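Local coordinates for protein omega transaminase (Pseudomonas sp., PDB 5LH9) that probably catalyses the pyridoxal-phosphate-dependent transfer of amino groups from donors such as beta-alanine to keto-acid acceptors such as pyruvate, at residues Leu151-Gly156 and Asp188-Tyr193; Leu228-Val233 and Asp245-Leu250; Gly238-Pro243 and Glu380-Gly385; Leu261-Val266 and Leu277-Trp282. All coordinates share one frame; numbering follows the deposited sequence.

Interaction 1 (Leu151-Gly156 and Asp188-Tyr193); sequences LSLRNG and DTPWLY
Thr189 packs against the backbone of Arg154, and here the contact is tightest: Thr189 CB lies 3.3 Å from Arg154 O. The threonine hydroxyl is anti to its own backbone N (chi1 174°) and does not bond to that carbonyl. Both polar groups turn instead to Gln234, whose OE1 pairs with Thr189 OG1 and whose NE2 donates to Arg154 O, so one amide ties the two segments together. A branched threonine suits the place because its methyl packs against the Arg154 carbonyl while its hydroxyl bonds to Gln234. The Asn155 amide comes obliquely to the Trp191 indole, Asn155 ND2 lying 3.7 Å from Trp191 CZ3, the amide tilted 66° against the ring. ND2 is used by Gly237 O, which fixes the rotation of the amide. These residues follow on strands 149-153 and 184-187, parallel neighbours at one margin of the large seven-stranded sheet of the cofactor-binding domain of class III aminotransferases. Leu153 to Gly156 form a type II turn, closed by Gly156 N on Leu153 O at 3.0 Å; Asn155 occupies its third position, where the positive phi of 66° is well tolerated by asparagine. The apolar touch of Leu153 CD1 on Pro190 CD is slacker, at 4.3 Å. Loosest is the partly exposed side: Arg154 NH1 stays 4.5 Å from Asp188 OD1, which sits far from the plane of the guanidinium, so any attraction is probably long-range, and it is the aliphatic part of Arg154 that packs on Asp188. Asp188 OD2 bonds to Gln212, and Arg154 packs on Leu219 of a neighbouring subunit.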
# COMPACT_ATOMS: atom_id res chain seq x y z
N LEU D 151 -13.90 2.89 -6.11
CA LEU D 151 -14.97 3.27 -5.20
C LEU D 151 -15.98 2.13 -5.12
O LEU D 151 -16.20 1.40 -6.09
CB LEU D 151 -15.67 4.55 -5.67
CG LEU D 151 -14.76 5.73 -6.02
CD1 LEU D 151 -15.57 6.88 -6.60
CD2 LEU D 151 -13.96 6.17 -4.80
N SER D 152 -16.58 1.97 -3.94
CA SER D 152 -17.58 0.94 -3.72
C SER D 152 -18.43 1.37 -2.53
O SER D 152 -18.20 2.42 -1.93
CB SER D 152 -16.93 -0.43 -3.51
OG SER D 152 -16.10 -0.43 -2.37
N LEU D 153 -19.42 0.55 -2.21
CA LEU D 153 -20.43 0.87 -1.21
C LEU D 153 -20.26 0.04 0.06
O LEU D 153 -19.92 -1.14 0.00
CB LEU D 153 -21.84 0.63 -1.75
CG LEU D 153 -22.22 1.31 -3.06
CD1 LEU D 153 -23.68 1.03 -3.37
CD2 LEU D 153 -21.95 2.80 -3.01
N ARG D 154 -20.54 0.67 1.19
CA ARG D 154 -20.72 -0.08 2.43
C ARG D 154 -21.74 -1.19 2.22
O ARG D 154 -22.70 -1.03 1.46
CB ARG D 154 -21.19 0.85 3.56
CG ARG D 154 -20.11 1.77 4.08
CD ARG D 154 -19.06 1.01 4.87
NE ARG D 154 -19.63 0.35 6.04
CZ ARG D 154 -19.82 0.93 7.22
NH1 ARG D 154 -19.49 2.20 7.41
NH2 ARG D 154 -20.35 0.23 8.22
N ASN D 155 -21.53 -2.31 2.89
CA ASN D 155 -22.33 -3.53 2.77
C ASN D 155 -22.23 -4.18 1.40
O ASN D 155 -22.91 -5.18 1.16
CB ASN D 155 -23.81 -3.28 3.10
CG ASN D 155 -24.06 -3.08 4.58
OD1 ASN D 155 -23.64 -2.08 5.16
ND2 ASN D 155 -24.73 -4.04 5.20
N GLY D 156 -21.42 -3.65 0.49
CA GLY D 156 -21.22 -4.32 -0.78
C GLY D 156 -20.38 -5.58 -0.60
O GLY D 156 -19.48 -5.65 0.23
N ASP D 188 -21.23 5.33 1.79
CA ASP D 188 -22.39 4.78 2.48
C ASP D 188 -23.40 4.27 1.47
O ASP D 188 -23.55 4.81 0.37
CB ASP D 188 -23.03 5.84 3.38
CG ASP D 188 -22.22 6.10 4.63
OD1 ASP D 188 -22.17 5.22 5.51
OD2 ASP D 188 -21.63 7.20 4.72
N THR D 189 -24.08 3.25 1.84
CA THR D 189 -25.04 2.66 0.93
C THR D 189 -26.42 3.29 1.12
O THR D 189 -26.80 3.62 2.25
CB THR D 189 -25.16 1.15 1.13
OG1 THR D 189 -26.22 0.64 0.31
CG2 THR D 189 -25.46 0.80 2.59
N PRO D 190 -27.22 3.46 -0.01
CA PRO D 190 -28.57 4.02 0.11
C PRO D 190 -29.54 2.99 0.67
O PRO D 190 -30.44 2.46 -0.00
CB PRO D 190 -28.89 4.43 -1.33
CG PRO D 190 -28.16 3.41 -2.15
CD PRO D 190 -26.88 3.13 -1.41
N TRP D 191 -29.36 2.72 1.96
CA TRP D 191 -30.09 1.68 2.69
C TRP D 191 -31.15 2.37 3.54
O TRP D 191 -30.84 2.95 4.59
CB TRP D 191 -29.11 0.89 3.56
CG TRP D 191 -29.71 -0.26 4.32
CD1 TRP D 191 -30.97 -0.77 4.22
CD2 TRP D 191 -29.03 -1.06 5.30
NE1 TRP D 191 -31.12 -1.83 5.08
CE2 TRP D 191 -29.94 -2.03 5.75
CE3 TRP D 191 -27.74 -1.05 5.83
CZ2 TRP D 191 -29.60 -2.98 6.72
CZ3 TRP D 191 -27.40 -1.99 6.79
CH2 TRP D 191 -28.33 -2.94 7.22
N LEU D 192 -32.40 2.27 3.11
CA LEU D 192 -33.47 3.02 3.76
C LEU D 192 -33.57 2.69 5.24
O LEU D 192 -33.72 3.59 6.07
CB LEU D 192 -34.80 2.72 3.06
CG LEU D 192 -34.93 3.26 1.63
CD1 LEU D 192 -36.06 2.58 0.88
CD2 LEU D 192 -35.16 4.77 1.67
N TYR D 193 -33.44 1.41 5.60
CA TYR D 193 -33.70 1.01 6.98
C TYR D 193 -32.59 1.46 7.92
O TYR D 193 -32.85 1.70 9.10
CB TYR D 193 -33.89 -0.50 7.06
CG TYR D 193 -34.46 -0.98 8.39
CD1 TYR D 193 -35.75 -0.64 8.78
CD2 TYR D 193 -33.71 -1.77 9.24
CE1 TYR D 193 -36.28 -1.07 9.98
CE2 TYR D 193 -34.23 -2.21 10.45
CZ TYR D 193 -35.51 -1.86 10.81
OH TYR D 193 -36.03 -2.29 12.01

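Interaction 2 (Leu228-Val233 and Asp245-Leu250). With PLP (pyridoxal-5'-phosphate), chain H.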
# COMPACT_ATOMS: atom_id res chain seq x y z
N LEU D 228 -16.06 2.64 -10.31
CA LEU D 228 -16.94 2.40 -9.18
C LEU D 228 -17.67 1.08 -9.43
O LEU D 228 -18.15 0.83 -10.54
CB LEU D 228 -17.95 3.54 -9.01
CG LEU D 228 -18.92 3.45 -7.83
CD1 LEU D 228 -19.35 4.84 -7.41
CD2 LEU D 228 -20.17 2.62 -8.17
N ILE D 229 -17.77 0.25 -8.39
CA ILE D 229 -18.41 -1.06 -8.49
C ILE D 229 -19.54 -1.13 -7.47
O ILE D 229 -19.37 -0.71 -6.32
CB ILE D 229 -17.41 -2.22 -8.27
CG1 ILE D 229 -18.12 -3.57 -8.44
CG2 ILE D 229 -16.76 -2.12 -6.90
CD1 ILE D 229 -17.17 -4.77 -8.53
N ALA D 230 -20.68 -1.67 -7.90
CA ALA D 230 -21.85 -1.76 -7.03
C ALA D 230 -22.77 -2.86 -7.53
O ALA D 230 -22.74 -3.22 -8.71
CB ALA D 230 -22.61 -0.43 -6.98
N GLU D 231 -23.56 -3.42 -6.60
CA GLU D 231 -24.60 -4.39 -6.92
C GLU D 231 -25.93 -3.68 -7.16
O GLU D 231 -26.31 -2.82 -6.36
CB GLU D 231 -24.76 -5.39 -5.78
CG GLU D 231 -23.49 -6.12 -5.39
CD GLU D 231 -23.51 -6.60 -3.96
OE1 GLU D 231 -24.11 -7.67 -3.69
OE2 GLU D 231 -22.96 -5.88 -3.09
N PRO D 232 -26.66 -3.98 -8.24
CA PRO D 232 -27.98 -3.34 -8.42
C PRO D 232 -28.93 -3.58 -7.26
O PRO D 232 -29.78 -2.74 -6.97
CB PRO D 232 -28.50 -3.98 -9.71
CG PRO D 232 -27.27 -4.44 -10.42
CD PRO D 232 -26.33 -4.87 -9.36
N VAL D 233 -28.81 -4.74 -6.61
CA VAL D 233 -29.39 -5.00 -5.30
C VAL D 233 -28.31 -5.69 -4.49
O VAL D 233 -27.75 -6.70 -4.93
CB VAL D 233 -30.66 -5.87 -5.36
CG1 VAL D 233 -31.21 -6.12 -3.96
CG2 VAL D 233 -31.71 -5.23 -6.23
N ASP D 245 -34.09 5.86 -8.11
CA ASP D 245 -33.32 6.84 -8.86
C ASP D 245 -31.85 6.81 -8.50
O ASP D 245 -31.08 7.61 -9.03
CB ASP D 245 -33.89 8.24 -8.65
CG ASP D 245 -33.81 8.70 -7.22
OD1 ASP D 245 -33.69 7.84 -6.32
OD2 ASP D 245 -33.87 9.93 -6.99
N TYR D 246 -31.43 5.89 -7.63
CA TYR D 246 -30.04 5.89 -7.19
C TYR D 246 -29.12 5.45 -8.32
O TYR D 246 -28.13 6.12 -8.63
CB TYR D 246 -29.86 4.99 -5.97
CG TYR D 246 -28.42 4.86 -5.51
CD1 TYR D 246 -27.80 5.91 -4.84
CD2 TYR D 246 -27.69 3.71 -5.76
CE1 TYR D 246 -26.49 5.81 -4.41
CE2 TYR D 246 -26.37 3.60 -5.34
CZ TYR D 246 -25.78 4.65 -4.67
OH TYR D 246 -24.47 4.55 -4.25
N TRP D 247 -29.43 4.32 -8.96
CA TRP D 247 -28.55 3.81 -10.00
C TRP D 247 -28.52 4.74 -11.20
O TRP D 247 -27.44 4.97 -11.77
CB TRP D 247 -28.96 2.40 -10.41
CG TRP D 247 -28.18 1.41 -9.64
CD1 TRP D 247 -28.38 1.05 -8.34
CD2 TRP D 247 -27.03 0.68 -10.09
NE1 TRP D 247 -27.44 0.13 -7.95
CE2 TRP D 247 -26.59 -0.11 -9.01
CE3 TRP D 247 -26.34 0.63 -11.29
CZ2 TRP D 247 -25.50 -0.96 -9.11
CZ3 TRP D 247 -25.25 -0.21 -11.39
CH2 TRP D 247 -24.84 -1.00 -10.30
N PRO D 248 -29.65 5.31 -11.63
CA PRO D 248 -29.57 6.36 -12.66
C PRO D 248 -28.62 7.48 -12.29
O PRO D 248 -27.88 7.98 -13.14
CB PRO D 248 -31.02 6.84 -12.78
CG PRO D 248 -31.83 5.65 -12.43
CD PRO D 248 -31.04 4.91 -11.37
N ARG D 249 -28.61 7.88 -11.02
CA ARG D 249 -27.73 8.94 -10.58
C ARG D 249 -26.29 8.46 -10.39
O ARG D 249 -25.36 9.24 -10.58
CB ARG D 249 -28.27 9.56 -9.30
CG ARG D 249 -29.61 10.29 -9.50
CD ARG D 249 -29.69 11.57 -8.70
NE ARG D 249 -28.72 12.55 -9.16
CZ ARG D 249 -28.24 13.55 -8.41
NH1 ARG D 249 -28.64 13.70 -7.15
NH2 ARG D 249 -27.36 14.39 -8.93
N LEU D 250 -26.09 7.19 -10.04
CA LEU D 250 -24.74 6.62 -10.09
C LEU D 250 -24.15 6.77 -11.48
O LEU D 250 -23.00 7.21 -11.65
CB LEU D 250 -24.76 5.14 -9.71
CG LEU D 250 -24.62 4.68 -8.26
CD1 LEU D 250 -24.37 3.17 -8.25
CD2 LEU D 250 -23.50 5.41 -7.52
N1 PLP H . -20.14 -10.66 -5.98
C2 PLP H . -21.40 -10.83 -5.56
C2A PLP H . -22.42 -9.66 -5.59
C3 PLP H . -21.82 -12.09 -5.07
O3 PLP H . -23.13 -12.24 -4.62
C4 PLP H . -20.96 -13.16 -5.02
C4A PLP H . -21.55 -14.56 -4.46
C5 PLP H . -19.67 -13.00 -5.46
C6 PLP H . -19.25 -11.75 -5.94
C5A PLP H . -18.61 -14.15 -5.42
O4P PLP H . -18.94 -15.22 -6.27
P PLP H . -18.18 -16.56 -6.08
O1P PLP H . -18.53 -17.08 -4.72
O2P PLP H . -16.72 -16.36 -6.20
O3P PLP H . -18.64 -17.56 -7.15
O HOH W 1 -27.07 -0.62 -5.01
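Glu231 O and Trp247 NE1 are joined through one water, which donates to Glu231 O over 2.7 Å and accepts from Trp247 NE1 over 3.1 Å. The water lies at the edge of the indole, in its plane, and thus gives the buried N-H and the buried carbonyl a shared partner. Tryptophan suits this place because it offers a single polar group while the rest of its surface packs. One face is covered by Pro232, whose CA stands 3.0 Å from the ring plane, nearer its border than its middle; over the centre of the opposite face lies Leu250 CD1, one helical turn on. At the far end of the ring Trp247 CH2 points at Ala230 O, 3.4 Å away and near the ring plane. Ala230 CB reaches Trp247 CZ2 at 3.6 Å, a distance that a small side chain on the strand permits. Toward the start of the strand segment the packing is aliphatic: Leu228 CG lies opposite its backbone N (chi1 -178°), which carries Leu228 CD1 to 4.2 Å from Leu250 CD2, the side chains at about a right angle. Glu231 turns its side chain away from the helix and toward the cofactor, its OE1 lying 3.2 Å from PLP C2A; the carboxylate is held by Tyr157 N and Gly235 N. Strand 228-230 and helix 246-250 run nearly antiparallel, at 163°, with their axes 11.5 Å apart. Such spacing and direction belong to the crossover of a beta-alpha-beta unit, here strand 225-230, helix 246-257 and strand 260-264, in the PLP-binding domain of the aminotransferase fold.

Interaction 3 (Gly238-Pro243 and Glu380-Gly385); sequences GVIVPP and EVRGKG
Arg382, Gly383 and Lys384 meet Gly238, Val239 and Val241 of a long loop, and Glu380 prepares the first of them. Glu380 OE2 receives Arg382 NH1 at 3.0 Å in a nearly straight salt bridge (166°), through its anti lone pair and in the guanidinium plane; Asp391 binds the same nitrogen. Two acidic neighbours should keep the arginine charged and its plane fixed. Arg382 then leaves the strand with CG between its backbone N and carbonyl carbon (chi1 52°) and runs extended to NE, which carries its head to the loop. There it grips one atom side-on: Arg382 NE and Arg382 NH2 each lie 2.9 Å from Gly238 O. A weak third bond goes from Arg382 NE to Val239 O, also at 2.9 Å but bent to 127°. Gly238 has a positive phi at which a side chain would collide with the preceding carbonyl, so glycine fits. Gly383 offers bare backbone to two valines: Val239 CG1 sits 3.9 Å from Gly383 CA, and Val241 CG2 3.6 Å from Gly383 C. Finally, Lys384 lays its aliphatic part across Val241, Lys384 CD lying 4.0 Å from Val241 CG1, while its amine leads away. Val239 and Ile240 both face Gln234, forming a G1 beta bulge that shapes the loop. The contact thus seats the loop between strand 225-230 and helix 246-257, part of the cofactor-binding domain, on strand 378-384, an outermost strand of the chain's other seven-stranded sheet, consistent with the junction of large and small domains in fold type I aminotransferases.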
# COMPACT_ATOMS: atom_id res chain seq x y z
N GLY D 238 -27.34 -7.83 2.77
CA GLY D 238 -28.64 -7.85 3.42
C GLY D 238 -29.83 -7.56 2.53
O GLY D 238 -30.87 -7.09 3.02
N VAL D 239 -29.71 -7.83 1.23
CA VAL D 239 -30.76 -7.54 0.26
C VAL D 239 -31.18 -6.09 0.45
O VAL D 239 -32.31 -5.80 0.87
CB VAL D 239 -31.96 -8.50 0.39
CG1 VAL D 239 -32.94 -8.31 -0.78
CG2 VAL D 239 -31.48 -9.94 0.44
N ILE D 240 -30.26 -5.17 0.16
CA ILE D 240 -30.53 -3.75 0.27
C ILE D 240 -30.97 -3.27 -1.11
O ILE D 240 -30.16 -3.20 -2.04
CB ILE D 240 -29.30 -2.98 0.77
CG1 ILE D 240 -28.93 -3.44 2.18
CG2 ILE D 240 -29.55 -1.47 0.76
CD1 ILE D 240 -27.57 -2.99 2.64
N VAL D 241 -32.24 -2.93 -1.23
CA VAL D 241 -32.81 -2.48 -2.49
C VAL D 241 -32.65 -0.96 -2.54
O VAL D 241 -33.21 -0.26 -1.70
CB VAL D 241 -34.29 -2.87 -2.62
CG1 VAL D 241 -34.80 -2.55 -4.01
CG2 VAL D 241 -34.48 -4.36 -2.31
N PRO D 242 -31.87 -0.43 -3.48
CA PRO D 242 -31.62 1.01 -3.48
C PRO D 242 -32.85 1.77 -3.94
O PRO D 242 -33.72 1.20 -4.61
CB PRO D 242 -30.47 1.16 -4.49
CG PRO D 242 -30.69 0.04 -5.44
CD PRO D 242 -31.16 -1.10 -4.58
N PRO D 243 -32.94 3.05 -3.60
CA PRO D 243 -33.98 3.88 -4.21
C PRO D 243 -33.92 3.77 -5.73
O PRO D 243 -32.85 3.58 -6.31
CB PRO D 243 -33.62 5.30 -3.74
CG PRO D 243 -32.91 5.08 -2.45
CD PRO D 243 -32.13 3.81 -2.64
N GLU D 380 -37.96 -5.30 9.57
CA GLU D 380 -38.66 -5.10 8.30
C GLU D 380 -38.38 -6.29 7.39
O GLU D 380 -37.49 -7.10 7.65
CB GLU D 380 -38.27 -3.79 7.61
CG GLU D 380 -36.90 -3.80 6.92
CD GLU D 380 -36.73 -2.66 5.92
OE1 GLU D 380 -37.64 -1.81 5.82
OE2 GLU D 380 -35.69 -2.62 5.24
N VAL D 381 -39.16 -6.37 6.32
CA VAL D 381 -38.95 -7.36 5.27
C VAL D 381 -38.87 -6.61 3.95
O VAL D 381 -39.84 -5.97 3.54
CB VAL D 381 -40.07 -8.41 5.25
CG1 VAL D 381 -39.80 -9.45 4.18
CG2 VAL D 381 -40.20 -9.08 6.63
N ARG D 382 -37.74 -6.73 3.27
CA ARG D 382 -37.47 -6.00 2.04
C ARG D 382 -37.00 -6.97 0.96
O ARG D 382 -36.54 -8.07 1.25
CB ARG D 382 -36.39 -4.93 2.26
CG ARG D 382 -35.14 -5.50 2.91
CD ARG D 382 -34.02 -4.48 3.02
NE ARG D 382 -32.85 -5.08 3.66
CZ ARG D 382 -32.52 -4.96 4.94
NH1 ARG D 382 -33.25 -4.24 5.78
NH2 ARG D 382 -31.43 -5.57 5.39
N GLY D 383 -37.14 -6.55 -0.29
CA GLY D 383 -36.74 -7.42 -1.37
C GLY D 383 -37.11 -6.83 -2.71
O GLY D 383 -37.78 -5.80 -2.82
N LYS D 384 -36.64 -7.52 -3.75
CA LYS D 384 -36.98 -7.20 -5.13
C LYS D 384 -36.84 -8.49 -5.93
O LYS D 384 -35.78 -9.13 -5.90
CB LYS D 384 -36.07 -6.11 -5.69
CG LYS D 384 -36.43 -5.65 -7.09
CD LYS D 384 -35.62 -4.42 -7.48
CE LYS D 384 -35.84 -4.02 -8.93
NZ LYS D 384 -37.26 -3.66 -9.20
N GLY D 385 -37.90 -8.88 -6.63
CA GLY D 385 -37.89 -10.20 -7.23
C GLY D 385 -37.78 -11.25 -6.15
O GLY D 385 -38.37 -11.13 -5.07

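Interaction 4 (Leu261-Val266 and Leu277-Trp282); sequences LIADEV and LGSRGW. With PLP (pyridoxal-5'-phosphate), chain H.
Glu265 receives the first turn of helix 278-281 in its carboxylate. Glu265 OE1 takes Gly278 N at 2.8 Å through its syn lone pair, and Glu265 OE2 takes both Ser279 N, at 2.9 Å, and Ser279 OG, at 2.6 Å, the hydroxyl arriving nearly along the C-O axis. A bend at chi2 (-101°) turns the carboxylate to the helix start. An acidic group suits a helix N-terminus, whose N-H groups lack partners within the helix and whose dipole would favour the charged form. Serine adds a third donor. Leu277, at the N-cap position, lays CD2 against Glu265 CD at 3.6 Å, shielding the buried acid, and Thr268 OG1 adds a bond to OE1. Just before Glu265 in sequence, Asp264 OD2 stands 2.9 Å from PLP N1, the place of the aspartate that faces the pyridine nitrogen in fold type I enzymes. Asp264 is positioned by His158 ND1 and by an Asx turn, Val266 N to Asp264 OD1 at 3.2 Å; Val266 CG1 packs on PLP C4 at 3.6 Å. Farther out, Trp282 stacks on Trp247 of helix 246-257, and the short helix bridges strand 260-264 to strand 288-291, its parallel neighbour.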
# COMPACT_ATOMS: atom_id res chain seq x y z
N LEU D 261 -18.32 2.44 -14.61
CA LEU D 261 -19.34 1.88 -13.73
C LEU D 261 -19.34 0.37 -13.91
O LEU D 261 -19.68 -0.14 -14.99
CB LEU D 261 -20.71 2.47 -14.03
CG LEU D 261 -21.88 1.87 -13.25
CD1 LEU D 261 -21.64 1.90 -11.73
CD2 LEU D 261 -23.16 2.60 -13.59
N ILE D 262 -18.94 -0.34 -12.86
CA ILE D 262 -18.95 -1.80 -12.84
C ILE D 262 -20.19 -2.25 -12.09
O ILE D 262 -20.33 -2.01 -10.89
CB ILE D 262 -17.68 -2.37 -12.19
CG1 ILE D 262 -16.43 -1.84 -12.88
CG2 ILE D 262 -17.71 -3.92 -12.24
CD1 ILE D 262 -15.13 -2.15 -12.15
N ALA D 263 -21.09 -2.92 -12.80
CA ALA D 263 -22.27 -3.52 -12.19
C ALA D 263 -21.92 -4.95 -11.79
O ALA D 263 -21.68 -5.80 -12.66
CB ALA D 263 -23.46 -3.48 -13.14
N ASP D 264 -21.87 -5.21 -10.49
CA ASP D 264 -21.66 -6.57 -10.00
C ASP D 264 -23.00 -7.29 -10.08
O ASP D 264 -23.83 -7.23 -9.17
CB ASP D 264 -21.12 -6.57 -8.58
CG ASP D 264 -20.73 -7.96 -8.13
OD1 ASP D 264 -21.21 -8.94 -8.74
OD2 ASP D 264 -19.93 -8.06 -7.17
N GLU D 265 -23.22 -7.97 -11.20
CA GLU D 265 -24.47 -8.67 -11.47
C GLU D 265 -24.35 -10.16 -11.18
O GLU D 265 -25.04 -10.97 -11.81
CB GLU D 265 -24.89 -8.45 -12.92
CG GLU D 265 -25.11 -7.00 -13.27
CD GLU D 265 -26.57 -6.60 -13.29
OE1 GLU D 265 -27.43 -7.40 -12.84
OE2 GLU D 265 -26.87 -5.48 -13.77
N VAL D 266 -23.48 -10.54 -10.25
CA VAL D 266 -23.30 -11.96 -9.94
C VAL D 266 -24.59 -12.57 -9.41
O VAL D 266 -24.93 -13.71 -9.72
CB VAL D 266 -22.12 -12.13 -8.98
CG1 VAL D 266 -22.09 -13.54 -8.39
CG2 VAL D 266 -20.81 -11.83 -9.70
N LEU D 277 -31.05 -8.05 -16.20
CA LEU D 277 -29.99 -7.38 -15.46
C LEU D 277 -30.63 -6.46 -14.44
O LEU D 277 -31.58 -5.74 -14.75
CB LEU D 277 -29.08 -6.55 -16.36
CG LEU D 277 -28.11 -7.28 -17.29
CD1 LEU D 277 -27.43 -6.25 -18.19
CD2 LEU D 277 -27.08 -8.06 -16.51
N GLY D 278 -30.09 -6.48 -13.22
CA GLY D 278 -30.53 -5.52 -12.22
C GLY D 278 -30.32 -4.09 -12.67
O GLY D 278 -31.17 -3.23 -12.46
N SER D 279 -29.16 -3.82 -13.28
CA SER D 279 -28.87 -2.48 -13.76
C SER D 279 -29.87 -2.06 -14.83
O SER D 279 -30.38 -0.94 -14.81
CB SER D 279 -27.45 -2.43 -14.32
OG SER D 279 -27.28 -3.42 -15.33
N ARG D 280 -30.17 -2.97 -15.77
CA ARG D 280 -31.21 -2.68 -16.75
C ARG D 280 -32.54 -2.45 -16.05
O ARG D 280 -33.31 -1.56 -16.45
CB ARG D 280 -31.32 -3.83 -17.75
CG ARG D 280 -32.28 -3.56 -18.90
CD ARG D 280 -32.48 -4.79 -19.75
NE ARG D 280 -31.27 -5.17 -20.47
CZ ARG D 280 -31.14 -6.28 -21.19
NH1 ARG D 280 -32.16 -7.13 -21.29
NH2 ARG D 280 -30.00 -6.54 -21.81
N GLY D 281 -32.81 -3.20 -14.98
CA GLY D 281 -34.04 -3.01 -14.23
C GLY D 281 -34.19 -1.60 -13.70
O GLY D 281 -35.32 -1.11 -13.54
N TRP D 282 -33.08 -0.94 -13.41
CA TRP D 282 -33.10 0.46 -13.00
C TRP D 282 -32.98 1.42 -14.17
O TRP D 282 -32.97 2.64 -13.96
CB TRP D 282 -31.97 0.74 -12.01
CG TRP D 282 -32.02 -0.05 -10.73
CD1 TRP D 282 -31.02 -0.80 -10.18
CD2 TRP D 282 -33.13 -0.14 -9.82
NE1 TRP D 282 -31.43 -1.36 -8.99
CE2 TRP D 282 -32.72 -0.97 -8.75
CE3 TRP D 282 -34.42 0.39 -9.81
CZ2 TRP D 282 -33.57 -1.27 -7.69
CZ3 TRP D 282 -35.25 0.09 -8.75
CH2 TRP D 282 -34.82 -0.74 -7.71
N1 PLP H . -20.14 -10.66 -5.98
C2 PLP H . -21.40 -10.83 -5.56
C2A PLP H . -22.42 -9.66 -5.59
C3 PLP H . -21.82 -12.09 -5.07
O3 PLP H . -23.13 -12.24 -4.62
C4 PLP H . -20.96 -13.16 -5.02
C4A PLP H . -21.55 -14.56 -4.46
C5 PLP H . -19.67 -13.00 -5.46
C6 PLP H . -19.25 -11.75 -5.94
C5A PLP H . -18.61 -14.15 -5.42
O4P PLP H . -18.94 -15.22 -6.27
P PLP H . -18.18 -16.56 -6.08
O1P PLP H . -18.53 -17.08 -4.72
O2P PLP H . -16.72 -16.36 -6.20
O3P PLP H . -18.64 -17.56 -7.15

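Interactions 1, 2 and 4 line up across one sheet: strand 149-153 adjoins 225-230, which adjoins 260-264. Leu151 O lies 3.0 Å from Ile229 N, and Ala230 O 2.8 Å from Asp264 N, both probable hydrogen bonds. Interactions 2 and 4, with centres about 8 Å apart, both touch PLP, which is also bonded to Ser125 and Gly124 of the same chain and to Thr330 of a neighbouring subunit. Interaction 3 lies outside this row, its Val239 side chain about 10 Å from PLP, yet it packs on all the others: Trp191 CD2 meets Ile240 CD1 at 3.6 Å, Pro232 O meets Pro242 CD at 3.2 Å, and Lys384 CE meets Trp282 CH2 at 3.7 Å.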